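Imidazolonepropionase (Unidentified, PDB 2Q09) catalyses the hydrolytic opening of the imidazolone ring of 4-imidazolone-5-propanoate to N-formimidoyl-L-glutamate, the third step of histidine degradation. Local coordinates at residues T16-D20 and M347-R352; S80-E84 and G102-T107; T225-L230 and L254-F258; L286-Y292 and M334-F339. All blocks are in the same frame, centred on the assembly; numbering follows the deposited sequence.

Interaction 1 (T16-D20 and M347-R352); sequences TLRSD and MAGVTR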
loop_
_atom_site.group_PDB
_atom_site.type_symbol
_atom_site.label_atom_id
_atom_site.label_comp_id
_atom_site.label_asym_id
_atom_site.label_seq_id
_atom_site.Cartn_x
_atom_site.Cartn_y
_atom_site.Cartn_z
ATOM N N THR A 16 13.500 -11.259 11.457
ATOM C CA THR A 16 14.143 -10.351 10.520
ATOM C C THR A 16 13.493 -10.216 9.167
ATOM O O THR A 16 13.633 -9.172 8.524
ATOM C CB THR A 16 15.623 -10.742 10.290
ATOM O OG1 THR A 16 15.684 -12.006 9.619
ATOM C CG2 THR A 16 16.355 -10.851 11.634
ATOM N N LEU A 17 12.788 -11.256 8.731
ATOM C CA LEU A 17 12.169 -11.229 7.411
ATOM C C LEU A 17 13.255 -10.951 6.362
ATOM O O LEU A 17 12.993 -10.349 5.314
ATOM C CB LEU A 17 11.065 -10.155 7.334
ATOM C CG LEU A 17 9.607 -10.538 7.652
ATOM C CD1 LEU A 17 9.125 -11.574 6.633
ATOM C CD2 LEU A 17 9.503 -11.112 9.082
ATOM N N ARG A 18 14.476 -11.399 6.649
ATOM C CA ARG A 18 15.588 -11.212 5.717
ATOM C C ARG A 18 15.336 -12.001 4.431
ATOM O O ARG A 18 14.885 -13.144 4.470
ATOM C CB ARG A 18 16.911 -11.673 6.338
ATOM C CG ARG A 18 17.464 -10.771 7.423
ATOM C CD ARG A 18 18.836 -11.262 7.879
ATOM N NE ARG A 18 19.801 -11.227 6.784
ATOM C CZ ARG A 18 21.009 -11.771 6.830
ATOM N NH1 ARG A 18 21.417 -12.403 7.916
ATOM N NH2 ARG A 18 21.813 -11.681 5.784
ATOM N N SER A 19 15.638 -11.387 3.293
ATOM C CA SER A 19 15.436 -12.027 1.995
ATOM C C SER A 19 16.251 -13.306 1.801
ATOM O O SER A 19 15.884 -14.168 1.010
ATOM C CB SER A 19 15.780 -11.048 0.872
ATOM O OG SER A 19 17.123 -10.610 0.987
ATOM N N ASP A 20 17.351 -13.436 2.531
ATOM C CA ASP A 20 18.202 -14.608 2.387
ATOM C C ASP A 20 17.971 -15.650 3.471
ATOM O O ASP A 20 18.686 -16.654 3.528
ATOM C CB ASP A 20 19.668 -14.179 2.384
ATOM C CG ASP A 20 20.135 -13.700 3.741
ATOM O OD1 ASP A 20 19.326 -13.108 4.487
ATOM O OD2 ASP A 20 21.320 -13.910 4.062
HETATM N N MSE A 347 3.112 -12.135 5.648
HETATM C CA MSE A 347 4.029 -11.274 6.388
HETATM C C MSE A 347 5.075 -10.665 5.446
HETATM O O MSE A 347 5.348 -9.462 5.488
HETATM C CB MSE A 347 4.703 -12.060 7.522
HETATM C CG MSE A 347 5.581 -11.205 8.425
HETATM SE SE MSE A 347 4.592 -9.752 9.246
HETATM C CE MSE A 347 6.004 -9.130 10.464
ATOM N N ALA A 348 5.651 -11.489 4.579
ATOM C CA ALA A 348 6.622 -10.970 3.624
ATOM C C ALA A 348 5.875 -10.000 2.714
ATOM O O ALA A 348 6.448 -9.024 2.223
ATOM C CB ALA A 348 7.216 -12.102 2.801
ATOM N N GLY A 349 4.585 -10.276 2.513
ATOM C CA GLY A 349 3.759 -9.435 1.667
ATOM C C GLY A 349 3.563 -8.023 2.198
ATOM O O GLY A 349 3.305 -7.106 1.420
ATOM N N VAL A 350 3.670 -7.834 3.514
ATOM C CA VAL A 350 3.499 -6.503 4.094
ATOM C C VAL A 350 4.812 -5.927 4.623
ATOM O O VAL A 350 4.820 -4.915 5.330
ATOM C CB VAL A 350 2.447 -6.502 5.233
ATOM C CG1 VAL A 350 1.104 -6.993 4.681
ATOM C CG2 VAL A 350 2.914 -7.379 6.393
ATOM N N THR A 351 5.920 -6.589 4.302
ATOM C CA THR A 351 7.225 -6.094 4.713
ATOM C C THR A 351 8.138 -6.018 3.499
ATOM O O THR A 351 8.104 -5.041 2.748
ATOM C CB THR A 351 7.885 -6.993 5.799
ATOM O OG1 THR A 351 7.913 -8.361 5.364
ATOM C CG2 THR A 351 7.102 -6.887 7.116
ATOM N N ARG A 352 8.929 -7.069 3.309
ATOM C CA ARG A 352 9.876 -7.184 2.204
ATOM C C ARG A 352 9.302 -6.829 0.829
ATOM O O ARG A 352 9.823 -5.956 0.126
ATOM C CB ARG A 352 10.412 -8.622 2.180
ATOM C CG ARG A 352 11.769 -8.783 1.564
ATOM C CD ARG A 352 12.453 -10.047 2.065
ATOM N NE ARG A 352 11.854 -11.273 1.543
ATOM C CZ ARG A 352 11.424 -12.271 2.308
ATOM N NH1 ARG A 352 11.520 -12.189 3.626
ATOM N NH2 ARG A 352 10.907 -13.360 1.753
HETATM O O HOH W 1 12.374 -13.865 5.840
#
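This contact joins the two parts of an amidohydrolase: residues 16-20, in the loop between strands 12-14 and 30-35 of the N-terminal beta region, meet residues 347-352, the end of helix 343-349 and the start of helix 352-357 on the TIM-barrel side. Its apolar part centres on Leu-17, whose CA-to-CB bond points toward the helix end and which adopts positive backbone angles (56/31). Leu-17 CD2 lies 4.0 Å from CG of selenomethionine Met-347, Leu-17 CD1 is 4.3 Å from Ala-348 CB, and Leu-17 CG sits 3.6 Å from Thr-351 OG1. That hydroxyl is already engaged, donating to Met-347 O at 2.8 Å, in the last turn of the preceding helix, rather than capping the helix that follows. Met-347 also reaches Leu-68 of strand 63-73, which carries the packing on into the barrel.

The polar part belongs to Arg-352. Its NH1 donates to Leu-17 O (2.9 Å, 157°), an in-plane bond from the edge of the guanidinium to a backbone carbonyl, and the aliphatic CD packs 3.7 Å from Ser-19 CB. Within the loop, Thr-16 OG1 accepts from Arg-18 N at 3.3 Å, forming an ST turn that shapes the chain around Leu-17. A water adds a second, weaker link: it lies 2.9 Å from Arg-18 O and weakly accepts from Arg-352 NH1, also at 2.9 Å.

Interaction 2 (S80-E84 and G102-T107); sequences SRAEE and GGIIST. With DI6 (3-[(4S)-2,5-dioxoimidazolidin-4-yl]propanoic acid), chain C.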
loop_
_atom_site.group_PDB
_atom_site.type_symbol
_atom_site.label_atom_id
_atom_site.label_comp_id
_atom_site.label_asym_id
_atom_site.label_seq_id
_atom_site.Cartn_x
_atom_site.Cartn_y
_atom_site.Cartn_z
ATOM N N SER A 80 -19.754 9.405 1.699
ATOM C CA SER A 80 -19.995 8.031 2.121
ATOM C C SER A 80 -20.855 7.305 1.088
ATOM O O SER A 80 -21.869 7.836 0.620
ATOM C CB SER A 80 -20.705 8.011 3.480
ATOM O OG SER A 80 -20.925 6.679 3.921
ATOM N N ARG A 81 -20.450 6.085 0.746
ATOM C CA ARG A 81 -21.181 5.282 -0.222
ATOM C C ARG A 81 -22.050 4.255 0.515
ATOM O O ARG A 81 -22.609 3.348 -0.103
ATOM C CB ARG A 81 -20.187 4.561 -1.132
ATOM C CG ARG A 81 -19.135 5.492 -1.754
ATOM C CD ARG A 81 -19.500 5.923 -3.148
ATOM N NE ARG A 81 -19.117 4.897 -4.115
ATOM C CZ ARG A 81 -17.894 4.650 -4.573
ATOM N NH1 ARG A 81 -16.866 5.366 -4.166
ATOM N NH2 ARG A 81 -17.711 3.674 -5.463
ATOM N N ALA A 82 -22.159 4.407 1.832
ATOM C CA ALA A 82 -22.933 3.489 2.666
ATOM C C ALA A 82 -24.413 3.418 2.292
ATOM O O ALA A 82 -24.992 2.332 2.176
ATOM C CB ALA A 82 -22.794 3.892 4.130
ATOM N N GLU A 83 -25.037 4.580 2.120
ATOM C CA GLU A 83 -26.453 4.615 1.770
ATOM C C GLU A 83 -26.695 3.956 0.425
ATOM O O GLU A 83 -27.683 3.251 0.225
ATOM C CB GLU A 83 -26.956 6.056 1.754
ATOM C CG GLU A 83 -27.229 6.583 3.146
ATOM C CD GLU A 83 -27.548 8.061 3.165
ATOM O OE1 GLU A 83 -26.609 8.872 3.027
ATOM O OE2 GLU A 83 -28.736 8.409 3.313
ATOM N N GLU A 84 -25.780 4.198 -0.502
ATOM C CA GLU A 84 -25.863 3.614 -1.827
ATOM C C GLU A 84 -25.804 2.090 -1.691
ATOM O O GLU A 84 -26.544 1.367 -2.368
ATOM C CB GLU A 84 -24.687 4.114 -2.667
ATOM C CG GLU A 84 -24.625 3.572 -4.064
ATOM C CD GLU A 84 -23.334 3.952 -4.749
ATOM O OE1 GLU A 84 -22.972 5.149 -4.721
ATOM O OE2 GLU A 84 -22.684 3.049 -5.313
ATOM N N GLY A 102 -24.751 8.096 -8.449
ATOM C CA GLY A 102 -24.075 7.222 -7.507
ATOM C C GLY A 102 -22.817 6.618 -8.102
ATOM O O GLY A 102 -22.471 6.901 -9.254
ATOM N N GLY A 103 -22.125 5.790 -7.322
ATOM C CA GLY A 103 -20.908 5.168 -7.813
ATOM C C GLY A 103 -19.679 5.992 -7.481
ATOM O O GLY A 103 -19.730 6.881 -6.633
ATOM N N ILE A 104 -18.568 5.708 -8.148
ATOM C CA ILE A 104 -17.339 6.433 -7.884
ATOM C C ILE A 104 -17.479 7.938 -8.108
ATOM O O ILE A 104 -16.748 8.719 -7.508
ATOM C CB ILE A 104 -16.170 5.896 -8.741
ATOM C CG1 ILE A 104 -14.896 6.677 -8.421
ATOM C CG2 ILE A 104 -16.510 6.005 -10.218
ATOM C CD1 ILE A 104 -13.636 6.062 -8.988
ATOM N N ILE A 105 -18.411 8.350 -8.959
ATOM C CA ILE A 105 -18.577 9.775 -9.199
ATOM C C ILE A 105 -19.064 10.504 -7.946
ATOM O O ILE A 105 -18.703 11.663 -7.732
ATOM C CB ILE A 105 -19.532 10.060 -10.399
ATOM C CG1 ILE A 105 -19.490 11.547 -10.755
ATOM C CG2 ILE A 105 -20.944 9.658 -10.068
ATOM C CD1 ILE A 105 -18.101 12.059 -11.115
ATOM N N SER A 106 -19.865 9.849 -7.104
ATOM C CA SER A 106 -20.316 10.535 -5.899
ATOM C C SER A 106 -19.121 10.809 -4.979
ATOM O O SER A 106 -19.057 11.848 -4.318
ATOM C CB SER A 106 -21.398 9.732 -5.156
ATOM O OG SER A 106 -20.911 8.513 -4.633
ATOM N N THR A 107 -18.165 9.890 -4.936
ATOM C CA THR A 107 -16.990 10.104 -4.101
ATOM C C THR A 107 -16.177 11.260 -4.690
ATOM O O THR A 107 -15.586 12.062 -3.964
ATOM C CB THR A 107 -16.101 8.848 -4.036
ATOM O OG1 THR A 107 -16.811 7.786 -3.383
ATOM C CG2 THR A 107 -14.836 9.141 -3.247
HETATM N N1 DI6 C . -10.572 -0.507 -8.556
HETATM C C2 DI6 C . -11.234 -0.567 -7.381
HETATM O O2 DI6 C . -11.728 -1.553 -6.864
HETATM C C3 DI6 C . -11.224 0.875 -6.816
HETATM N N4 DI6 C . -10.495 1.617 -7.869
HETATM C C5 DI6 C . -10.154 0.736 -8.830
HETATM O O5 DI6 C . -9.525 1.036 -9.835
HETATM C C6 DI6 C . -12.641 1.392 -6.618
HETATM C C7 DI6 C . -12.681 2.817 -6.061
HETATM C C8 DI6 C . -14.089 3.386 -5.835
HETATM O O9 DI6 C . -14.191 4.390 -5.104
HETATM O O10 DI6 C . -15.091 2.846 -6.371
#
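Arg-81 grips the carboxylate of the bound inhibitor end-on with two nearly linear hydrogen bonds, NH1 to DI6 O9 at 3.0 Å and NH2 to DI6 O10 at 2.9 Å. The same NH1 also donates to Thr-107 OG1, a very short 2.5 Å bond at 140° that ties the guanidinium to the start of helix 104-113. A second cross-link runs from the backbone: Gly-103 N donates to Glu-84 OE1 at 2.8 Å and 177°. Glu-84 OE1 lies 3.9 Å from Arg-81 NE as well, a long salt bridge within segment 80-84.

This is the propionate end of the active-site pocket, to which these two segments, both following strand 63-73 of the TIM barrel, contribute. Tyr-144, His-177, Gln-245 and Thr-322 are also hydrogen-bonded to DI6, and the inhibitor's pose is consistent with Arg-81 holding the propanoate of the substrate in the same way.

Around these bonds the packing is close. Gly-103 O and Ile-104 N lie over one face of the guanidinium, and Arg-81 CD approaches Ser-106 OG to 3.3 Å; that hydroxyl donates to Gly-103 O at 2.8 Å. At the Gly-103 backbone angles (92/-164) a CB would jam against the preceding carbonyl. Farther out, Glu-84 OE1 comes within 3.6 Å of Gly-102 CA, where even a CB would be tight.

Interaction 3 (T225-L230 and L254-F258); sequences TEQVYL and LAANF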
loop_
_atom_site.group_PDB
_atom_site.type_symbol
_atom_site.label_atom_id
_atom_site.label_comp_id
_atom_site.label_asym_id
_atom_site.label_seq_id
_atom_site.Cartn_x
_atom_site.Cartn_y
_atom_site.Cartn_z
ATOM N N THR A 225 -3.167 4.284 -21.358
ATOM C CA THR A 225 -2.322 3.979 -20.210
ATOM C C THR A 225 -0.868 4.237 -20.587
ATOM O O THR A 225 -0.093 4.762 -19.793
ATOM C CB THR A 225 -2.478 2.499 -19.772
ATOM O OG1 THR A 225 -3.828 2.260 -19.344
ATOM C CG2 THR A 225 -1.526 2.179 -18.630
ATOM N N GLU A 226 -0.507 3.879 -21.813
ATOM C CA GLU A 226 0.856 4.078 -22.278
ATOM C C GLU A 226 1.220 5.555 -22.332
ATOM O O GLU A 226 2.348 5.928 -22.029
ATOM C CB GLU A 226 1.030 3.461 -23.659
ATOM C CG GLU A 226 2.338 3.816 -24.320
ATOM C CD GLU A 226 2.513 3.109 -25.641
ATOM O OE1 GLU A 226 1.580 3.161 -26.468
ATOM O OE2 GLU A 226 3.582 2.508 -25.852
ATOM N N GLN A 227 0.262 6.390 -22.725
ATOM C CA GLN A 227 0.492 7.826 -22.804
ATOM C C GLN A 227 0.875 8.370 -21.432
ATOM O O GLN A 227 1.773 9.198 -21.306
ATOM C CB GLN A 227 -0.767 8.531 -23.317
ATOM C CG GLN A 227 -1.021 8.339 -24.804
ATOM C CD GLN A 227 0.154 8.785 -25.648
ATOM O OE1 GLN A 227 0.928 7.967 -26.136
ATOM N NE2 GLN A 227 0.303 10.091 -25.808
ATOM N N VAL A 228 0.187 7.898 -20.399
ATOM C CA VAL A 228 0.474 8.338 -19.041
ATOM C C VAL A 228 1.874 7.937 -18.592
ATOM O O VAL A 228 2.640 8.785 -18.145
ATOM C CB VAL A 228 -0.558 7.773 -18.046
ATOM C CG1 VAL A 228 -0.073 7.985 -16.617
ATOM C CG2 VAL A 228 -1.899 8.462 -18.247
ATOM N N TYR A 229 2.210 6.654 -18.705
ATOM C CA TYR A 229 3.534 6.182 -18.298
ATOM C C TYR A 229 4.648 6.951 -18.999
ATOM O O TYR A 229 5.720 7.166 -18.430
ATOM C CB TYR A 229 3.690 4.681 -18.577
ATOM C CG TYR A 229 2.819 3.795 -17.708
ATOM C CD1 TYR A 229 2.182 4.302 -16.580
ATOM C CD2 TYR A 229 2.649 2.444 -18.008
ATOM C CE1 TYR A 229 1.396 3.486 -15.768
ATOM C CE2 TYR A 229 1.866 1.624 -17.206
ATOM C CZ TYR A 229 1.242 2.150 -16.089
ATOM O OH TYR A 229 0.458 1.343 -15.292
ATOM N N LEU A 230 4.393 7.358 -20.236
ATOM C CA LEU A 230 5.384 8.115 -20.997
ATOM C C LEU A 230 5.659 9.454 -20.327
ATOM O O LEU A 230 6.808 9.877 -20.200
ATOM C CB LEU A 230 4.891 8.346 -22.425
ATOM C CG LEU A 230 5.023 7.138 -23.349
ATOM C CD1 LEU A 230 4.367 7.440 -24.684
ATOM C CD2 LEU A 230 6.496 6.806 -23.541
ATOM N N LEU A 254 2.425 -4.214 -20.267
ATOM C CA LEU A 254 2.823 -2.856 -20.612
ATOM C C LEU A 254 3.566 -2.247 -19.427
ATOM O O LEU A 254 4.648 -1.671 -19.576
ATOM C CB LEU A 254 1.589 -2.013 -20.938
ATOM C CG LEU A 254 1.812 -0.511 -21.143
ATOM C CD1 LEU A 254 2.704 -0.266 -22.354
ATOM C CD2 LEU A 254 0.464 0.167 -21.325
ATOM N N ALA A 255 2.974 -2.383 -18.245
ATOM C CA ALA A 255 3.571 -1.859 -17.026
ATOM C C ALA A 255 4.950 -2.469 -16.809
ATOM O O ALA A 255 5.898 -1.769 -16.445
ATOM C CB ALA A 255 2.664 -2.155 -15.831
ATOM N N ALA A 256 5.064 -3.774 -17.036
ATOM C CA ALA A 256 6.342 -4.453 -16.865
ATOM C C ALA A 256 7.385 -3.887 -17.828
ATOM O O ALA A 256 8.560 -3.775 -17.485
ATOM C CB ALA A 256 6.176 -5.956 -17.089
ATOM N N ASN A 257 6.956 -3.527 -19.035
ATOM C CA ASN A 257 7.875 -2.977 -20.026
ATOM C C ASN A 257 8.310 -1.564 -19.675
ATOM O O ASN A 257 9.298 -1.060 -20.201
ATOM C CB ASN A 257 7.239 -2.988 -21.415
ATOM C CG ASN A 257 7.068 -4.390 -21.962
ATOM O OD1 ASN A 257 7.897 -5.268 -21.720
ATOM N ND2 ASN A 257 5.999 -4.608 -22.718
ATOM N N PHE A 258 7.567 -0.930 -18.777
ATOM C CA PHE A 258 7.872 0.421 -18.332
ATOM C C PHE A 258 8.595 0.392 -16.991
ATOM O O PHE A 258 8.850 1.436 -16.394
ATOM C CB PHE A 258 6.581 1.241 -18.217
ATOM C CG PHE A 258 6.268 2.055 -19.444
ATOM C CD1 PHE A 258 6.880 3.286 -19.652
ATOM C CD2 PHE A 258 5.372 1.585 -20.399
ATOM C CE1 PHE A 258 6.610 4.037 -20.792
ATOM C CE2 PHE A 258 5.096 2.329 -21.547
ATOM C CZ PHE A 258 5.718 3.563 -21.740
#
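Tyr-229 adopts the m rotamer (chi1 -68°), which directs its ring from helix 222-234 into the space beside helix 251-257. Phe-258, just beyond the end of that second helix, has an off-well chi1 of -95° that lays its ring against the base of the tyrosine. Tyr-229 CB consequently sits 3.6 Å from the Phe-258 ring centroid and only 9° off its normal, a CH-pi contact. The two rings make an edge-to-face pair, with the edge of Tyr-229 toward the face of Phe-258, their centroids 5.4 Å apart and their planes at 64°.

Both helices belong to the outer layer of the TIM-barrel, each following a strand of the parallel barrel wall, with strand 238-243 between them in the chain. Tyr-229 packs on Val-239 and Met-243 of that strand, and its hydroxyl is hydrogen-bonded to Lys-240 O, so one side chain links helix to helix and helix to strand.

Leu-254 takes chi1 t and chi2 p, bringing CD2 to 3.9 Å from Thr-225 CG2 and 4.1 Å from Glu-226 CB. Small Ala-255 leaves room for the tyrosine, its CB 4.1 Å from Tyr-229 CE2. On the outer side, Leu-230 (m, t) starts sideways from its helix yet extends CD2 to 3.8 Å from Phe-258 CZ, meeting that ring at its edge. The t chi1 of Glu-226 brings its CG to 4.2 Å from Phe-258 CE2.

Interaction 4 (L286-Y292 and M334-F339); sequences LLPTAFY and MACTLF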
loop_
_atom_site.group_PDB
_atom_site.type_symbol
_atom_site.label_atom_id
_atom_site.label_comp_id
_atom_site.label_asym_id
_atom_site.label_seq_id
_atom_site.Cartn_x
_atom_site.Cartn_y
_atom_site.Cartn_z
ATOM N N LEU A 286 -1.587 -8.153 -4.255
ATOM C CA LEU A 286 -2.889 -8.781 -4.064
ATOM C C LEU A 286 -3.761 -7.902 -3.175
ATOM O O LEU A 286 -3.305 -7.385 -2.152
ATOM C CB LEU A 286 -2.706 -10.157 -3.430
ATOM C CG LEU A 286 -1.800 -11.096 -4.248
ATOM C CD1 LEU A 286 -1.603 -12.404 -3.495
ATOM C CD2 LEU A 286 -2.433 -11.363 -5.621
ATOM N N LEU A 287 -5.019 -7.739 -3.573
ATOM C CA LEU A 287 -5.963 -6.903 -2.835
ATOM C C LEU A 287 -7.185 -7.761 -2.537
ATOM O O LEU A 287 -8.225 -7.637 -3.189
ATOM C CB LEU A 287 -6.332 -5.691 -3.697
ATOM C CG LEU A 287 -5.096 -4.874 -4.115
ATOM C CD1 LEU A 287 -5.502 -3.817 -5.133
ATOM C CD2 LEU A 287 -4.466 -4.208 -2.895
ATOM N N PRO A 288 -7.060 -8.660 -1.546
ATOM C CA PRO A 288 -8.115 -9.586 -1.121
ATOM C C PRO A 288 -9.408 -8.951 -0.616
ATOM O O PRO A 288 -10.488 -9.506 -0.798
ATOM C CB PRO A 288 -7.424 -10.423 -0.046
ATOM C CG PRO A 288 -6.494 -9.426 0.587
ATOM C CD PRO A 288 -5.906 -8.726 -0.628
ATOM N N THR A 289 -9.298 -7.793 0.022
ATOM C CA THR A 289 -10.475 -7.121 0.564
ATOM C C THR A 289 -11.449 -6.657 -0.515
ATOM O O THR A 289 -12.665 -6.762 -0.344
ATOM C CB THR A 289 -10.067 -5.927 1.445
ATOM O OG1 THR A 289 -9.219 -6.399 2.501
ATOM C CG2 THR A 289 -11.294 -5.273 2.063
ATOM N N ALA A 290 -10.916 -6.153 -1.626
ATOM C CA ALA A 290 -11.759 -5.704 -2.731
ATOM C C ALA A 290 -12.417 -6.932 -3.367
ATOM O O ALA A 290 -13.561 -6.881 -3.831
ATOM C CB ALA A 290 -10.916 -4.954 -3.776
ATOM N N PHE A 291 -11.675 -8.031 -3.397
ATOM C CA PHE A 291 -12.162 -9.285 -3.961
ATOM C C PHE A 291 -13.361 -9.751 -3.119
ATOM O O PHE A 291 -14.395 -10.188 -3.650
ATOM C CB PHE A 291 -11.041 -10.323 -3.902
ATOM C CG PHE A 291 -11.447 -11.690 -4.368
ATOM C CD1 PHE A 291 -11.440 -12.008 -5.720
ATOM C CD2 PHE A 291 -11.855 -12.653 -3.453
ATOM C CE1 PHE A 291 -11.837 -13.263 -6.159
ATOM C CE2 PHE A 291 -12.256 -13.924 -3.882
ATOM C CZ PHE A 291 -12.246 -14.225 -5.241
ATOM N N TYR A 292 -13.200 -9.669 -1.802
ATOM C CA TYR A 292 -14.248 -10.045 -0.850
ATOM C C TYR A 292 -15.516 -9.187 -1.005
ATOM O O TYR A 292 -16.621 -9.692 -1.247
ATOM C CB TYR A 292 -13.715 -9.890 0.584
ATOM C CG TYR A 292 -14.772 -9.561 1.617
ATOM C CD1 TYR A 292 -15.601 -10.558 2.147
ATOM C CD2 TYR A 292 -14.966 -8.245 2.040
ATOM C CE1 TYR A 292 -16.601 -10.246 3.078
ATOM C CE2 TYR A 292 -15.963 -7.918 2.962
ATOM C CZ TYR A 292 -16.774 -8.917 3.475
ATOM O OH TYR A 292 -17.766 -8.590 4.371
HETATM N N MSE A 334 -7.334 -12.296 5.039
HETATM C CA MSE A 334 -8.077 -12.628 3.832
HETATM C C MSE A 334 -7.189 -13.180 2.723
HETATM O O MSE A 334 -7.623 -14.044 1.969
HETATM C CB MSE A 334 -8.867 -11.417 3.331
HETATM C CG MSE A 334 -10.031 -11.065 4.234
HETATM SE SE MSE A 334 -11.199 -9.705 3.484
HETATM C CE MSE A 334 -12.580 -9.724 4.861
ATOM N N ALA A 335 -5.960 -12.685 2.611
ATOM C CA ALA A 335 -5.051 -13.201 1.592
ATOM C C ALA A 335 -4.848 -14.696 1.861
ATOM O O ALA A 335 -4.813 -15.502 0.935
ATOM C CB ALA A 335 -3.713 -12.472 1.652
ATOM N N CYS A 336 -4.734 -15.058 3.133
ATOM C CA CYS A 336 -4.538 -16.456 3.502
ATOM C C CYS A 336 -5.806 -17.264 3.258
ATOM O O CYS A 336 -5.792 -18.273 2.559
ATOM C CB CYS A 336 -4.153 -16.578 4.980
ATOM S SG CYS A 336 -2.507 -15.948 5.402
ATOM N N THR A 337 -6.912 -16.800 3.830
ATOM C CA THR A 337 -8.184 -17.506 3.720
ATOM C C THR A 337 -8.789 -17.546 2.315
ATOM O O THR A 337 -9.256 -18.600 1.880
ATOM C CB THR A 337 -9.231 -16.898 4.681
ATOM O OG1 THR A 337 -8.751 -16.985 6.029
ATOM C CG2 THR A 337 -10.563 -17.652 4.571
ATOM N N LEU A 338 -8.767 -16.422 1.608
ATOM C CA LEU A 338 -9.363 -16.354 0.282
ATOM C C LEU A 338 -8.425 -16.688 -0.869
ATOM O O LEU A 338 -8.853 -17.292 -1.854
ATOM C CB LEU A 338 -9.958 -14.959 0.046
ATOM C CG LEU A 338 -11.042 -14.487 1.016
ATOM C CD1 LEU A 338 -11.519 -13.090 0.594
ATOM C CD2 LEU A 338 -12.211 -15.472 0.991
ATOM N N PHE A 339 -7.163 -16.286 -0.767
ATOM C CA PHE A 339 -6.217 -16.541 -1.852
ATOM C C PHE A 339 -5.273 -17.697 -1.566
ATOM O O PHE A 339 -4.453 -18.053 -2.411
ATOM C CB PHE A 339 -5.414 -15.276 -2.171
ATOM C CG PHE A 339 -6.246 -14.144 -2.724
ATOM C CD1 PHE A 339 -7.516 -14.382 -3.247
ATOM C CD2 PHE A 339 -5.748 -12.850 -2.754
ATOM C CE1 PHE A 339 -8.272 -13.352 -3.807
ATOM C CE2 PHE A 339 -6.485 -11.804 -3.310
ATOM C CZ PHE A 339 -7.756 -12.052 -3.837
#
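A buried, largely apolar helix-helix contact packs residues 286-292, the end of strand 283-286 and short helix 288-293, against the C-terminal part of helix 328-339. The two helical segments cross at 50° with their axes 9.8 Å apart, and no hydrogen bond spans them. Pro-288 is central: its CB lies 3.8 Å from Met-334 CB and 3.7 Å from Phe-339 CE2. The edge of the Phe-339 ring also meets Leu-286, CD2 to CB 4.1 Å, and turns to the face of Phe-291 in a T-shaped pair (centroids 5.1 Å, planes at 68°). Leu-338 CD1 fills in at 4.1 Å from Phe-291 CD2. At the more exposed end, selenomethionine Met-334 places CE over the Tyr-292 ring, 4.0 Å from its centroid, in a CH-pi contact, with SE obliquely 4.7 Å from that centroid in a Met-aromatic contact. Leu-287 points away from this interface, its side chain about 5 Å from the iron and about 4 Å from those of His-72 and Asp-317, so the contact backs the metal-binding end, at the C-terminal ends of the strands, of an amidohydrolase TIM barrel.

Interaction 1 spans the chain: its segments are 327 residues apart, and interactions 2, 3 and 4 follow one another in series between them. Those three all belong to the barrel region, whereas interaction 1 joins the barrel to the N-terminal beta region. Interactions 1 and 4 are neighbours, about 7 Å apart at their nearest atoms, because helices 328-339 and 343-349 are consecutive. Interactions 1 and 2 lie on opposite sides of the chain's centre, with centres 37 Å apart. Interaction 2 touches the inhibitor and interaction 4 approaches the iron, their centres 23 Å apart. The pocket and the iron site both gather residues from along the barrel, so the contacts bordering them are separated in sequence by the outer-helix packing of interaction 3.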